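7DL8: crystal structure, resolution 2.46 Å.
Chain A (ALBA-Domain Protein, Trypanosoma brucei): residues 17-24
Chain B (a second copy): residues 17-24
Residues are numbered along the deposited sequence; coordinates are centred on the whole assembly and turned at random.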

# COMPACT_ATOMS: atom_id res chain seq x y z
N GLY A 17 -9.50 -1.28 -6.95
CA GLY A 17 -8.40 -0.64 -7.63
C GLY A 17 -8.34 0.83 -7.28
O GLY A 17 -9.01 1.30 -6.35
N TYR A 18 -7.53 1.56 -8.04
CA TYR A 18 -7.29 2.96 -7.76
C TYR A 18 -8.35 3.86 -8.37
O TYR A 18 -8.43 5.04 -8.01
N ARG A 19 -9.16 3.34 -9.29
CA ARG A 19 -10.26 4.09 -9.89
C ARG A 19 -11.42 4.30 -8.93
O ARG A 19 -12.44 4.87 -9.33
N GLY A 20 -11.29 3.85 -7.68
CA GLY A 20 -12.36 3.97 -6.71
C GLY A 20 -11.81 3.86 -5.30
O GLY A 20 -10.63 3.56 -5.09
N THR A 21 -12.68 4.14 -4.34
CA THR A 21 -12.39 4.04 -2.92
C THR A 21 -12.91 2.74 -2.34
O THR A 21 -13.75 2.05 -2.93
N LYS A 22 -12.40 2.40 -1.15
CA LYS A 22 -12.89 1.23 -0.43
C LYS A 22 -14.35 1.40 -0.01
O LYS A 22 -15.09 0.41 0.05
N PHE A 23 -14.77 2.63 0.28
CA PHE A 23 -16.16 2.87 0.64
C PHE A 23 -17.09 2.59 -0.54
O PHE A 23 -18.20 2.08 -0.35
N LEU A 24 -16.65 2.91 -1.75
CA LEU A 24 -17.48 2.68 -2.93
C LEU A 24 -17.62 1.19 -3.23
O LEU A 24 -18.71 0.73 -3.58
N GLY B 17 -5.20 9.74 5.59
CA GLY B 17 -5.34 8.57 6.43
C GLY B 17 -6.44 7.68 5.90
O GLY B 17 -6.96 7.88 4.80
N TYR B 18 -6.80 6.69 6.71
CA TYR B 18 -7.75 5.68 6.27
C TYR B 18 -9.19 6.09 6.54
O TYR B 18 -10.11 5.49 5.95
N ARG B 19 -9.42 7.08 7.40
CA ARG B 19 -10.77 7.58 7.65
C ARG B 19 -11.24 8.46 6.50
O ARG B 19 -12.15 9.27 6.67
N GLY B 20 -10.63 8.30 5.34
CA GLY B 20 -10.98 9.10 4.19
C GLY B 20 -10.53 8.42 2.91
O GLY B 20 -10.14 7.26 2.91
N THR B 21 -10.61 9.18 1.82
CA THR B 21 -10.18 8.71 0.51
C THR B 21 -9.24 9.73 -0.11
O THR B 21 -9.21 10.90 0.27
N LYS B 22 -8.47 9.26 -1.09
CA LYS B 22 -7.57 10.16 -1.82
C LYS B 22 -8.36 11.22 -2.58
O LYS B 22 -7.88 12.35 -2.73
N PHE B 23 -9.55 10.88 -3.07
CA PHE B 23 -10.37 11.86 -3.78
C PHE B 23 -10.85 12.95 -2.84
O PHE B 23 -10.95 14.12 -3.23
N LEU B 24 -11.15 12.59 -1.59
CA LEU B 24 -11.63 13.58 -0.63
C LEU B 24 -10.53 14.54 -0.22
O LEU B 24 -10.76 15.75 -0.11

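The two copies meet around T21, whose CA atoms lie 6.2 Å apart across the contact. The stretches bury 384 Å² in all, and F23(B), T21(A) and T21(B) cover the most surface.

Both threonines point toward the other copy and take the p rotamer. T21(A) CG2 packs 3.6 Å from T21(B) CB. Each threonine is also an N-cap: T21(A) OG1 accepts from L24(A) N at 3.1 Å, and T21(B) OG1 from L24(B) N at 3.0 Å. The cap ties each OG1 to its own helix start, yet T21(A) OG1 still lies 4.1 Å from T21(B) CG2.

F23(B) points toward chain A in the m rotamer. Its CD2 lies 3.6 Å from T21(A) CG2, with the methyl at the ring edge. G20(A) C also sits at that edge, 4.2 Å from F23(B) CE2. F23(A), also m, repeats the arrangement, with its CD2 3.5 Å from T21(B) CG2 and its CE2 3.7 Å from G20(B) O.

The lysines leave their backbones sideways, chi1 p, but their ends come nearer the partner. K22(A) NZ donates to Y18(B) O at 2.5 Å and, weakly, to G20(B) O at 3.5 Å. K22(B) NZ is modelled 2.3 Å from Y18(A) O, too close to count as a hydrogen bond. L24 makes no contact across the stretches in either copy.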

# COMPACT_ATOMS: atom_id res chain seq x y z
CB TYR A 18 -5.93 3.37 -8.33
CG TYR A 18 -5.94 3.41 -9.85
CD1 TYR A 18 -5.96 2.23 -10.58
CD2 TYR A 18 -5.97 4.61 -10.54
CE1 TYR A 18 -5.99 2.24 -11.96
CE2 TYR A 18 -6.00 4.64 -11.92
CZ TYR A 18 -6.00 3.45 -12.63
OH TYR A 18 -6.03 3.47 -14.01
CB ARG A 19 -10.75 3.38 -11.15
CG ARG A 19 -9.65 2.99 -12.12
CD ARG A 19 -9.42 4.08 -13.16
NE ARG A 19 -10.04 3.74 -14.44
CZ ARG A 19 -10.45 4.64 -15.33
NH1 ARG A 19 -10.31 5.93 -15.08
NH2 ARG A 19 -11.00 4.24 -16.47
CB THR A 21 -13.01 5.22 -2.17
OG1 THR A 21 -14.41 4.98 -1.99
CG2 THR A 21 -12.84 6.49 -2.99
CB LYS A 22 -12.01 0.95 0.80
CG LYS A 22 -12.06 2.03 1.87
CD LYS A 22 -10.93 1.85 2.89
CE LYS A 22 -11.08 2.81 4.06
NZ LYS A 22 -10.11 3.94 3.98
CB PHE A 23 -16.35 4.31 1.12
CG PHE A 23 -15.50 4.68 2.30
CD1 PHE A 23 -15.86 4.30 3.58
CD2 PHE A 23 -14.33 5.42 2.13
CE1 PHE A 23 -15.07 4.64 4.67
CE2 PHE A 23 -13.55 5.76 3.21
CZ PHE A 23 -13.92 5.38 4.48
CB LEU A 24 -16.89 3.42 -4.13
CG LEU A 24 -17.52 3.15 -5.50
CD1 LEU A 24 -19.00 3.52 -5.49
CD2 LEU A 24 -16.78 3.92 -6.58
CB TYR B 18 -7.49 4.36 7.00
CG TYR B 18 -7.91 4.44 8.46
CD1 TYR B 18 -7.15 5.14 9.39
CD2 TYR B 18 -9.09 3.84 8.90
CE1 TYR B 18 -7.54 5.23 10.71
CE2 TYR B 18 -9.48 3.92 10.22
CZ TYR B 18 -8.70 4.61 11.12
OH TYR B 18 -9.09 4.70 12.44
CB ARG B 19 -10.80 8.36 8.97
CG ARG B 19 -10.05 7.69 10.10
CD ARG B 19 -10.71 7.96 11.45
NE ARG B 19 -12.01 7.31 11.56
CZ ARG B 19 -12.72 7.25 12.68
NH1 ARG B 19 -12.26 7.80 13.79
NH2 ARG B 19 -13.90 6.64 12.68
CB THR B 21 -11.37 8.47 -0.42
OG1 THR B 21 -11.81 9.73 -0.95
CG2 THR B 21 -12.52 7.82 0.33
CB LYS B 22 -6.67 9.36 -2.76
CG LYS B 22 -7.27 9.05 -4.13
CD LYS B 22 -7.01 7.62 -4.56
CE LYS B 22 -6.94 7.51 -6.07
NZ LYS B 22 -7.04 6.10 -6.52
CB PHE B 23 -11.55 11.16 -4.45
CG PHE B 23 -11.15 10.15 -5.49
CD1 PHE B 23 -10.72 10.55 -6.74
CD2 PHE B 23 -11.19 8.79 -5.20
CE1 PHE B 23 -10.35 9.62 -7.69
CE2 PHE B 23 -10.82 7.86 -6.15
CZ PHE B 23 -10.40 8.27 -7.40
CB LEU B 24 -12.21 12.88 0.60
CG LEU B 24 -12.59 13.77 1.79
CD1 LEU B 24 -13.96 14.40 1.57
CD2 LEU B 24 -12.55 12.98 3.09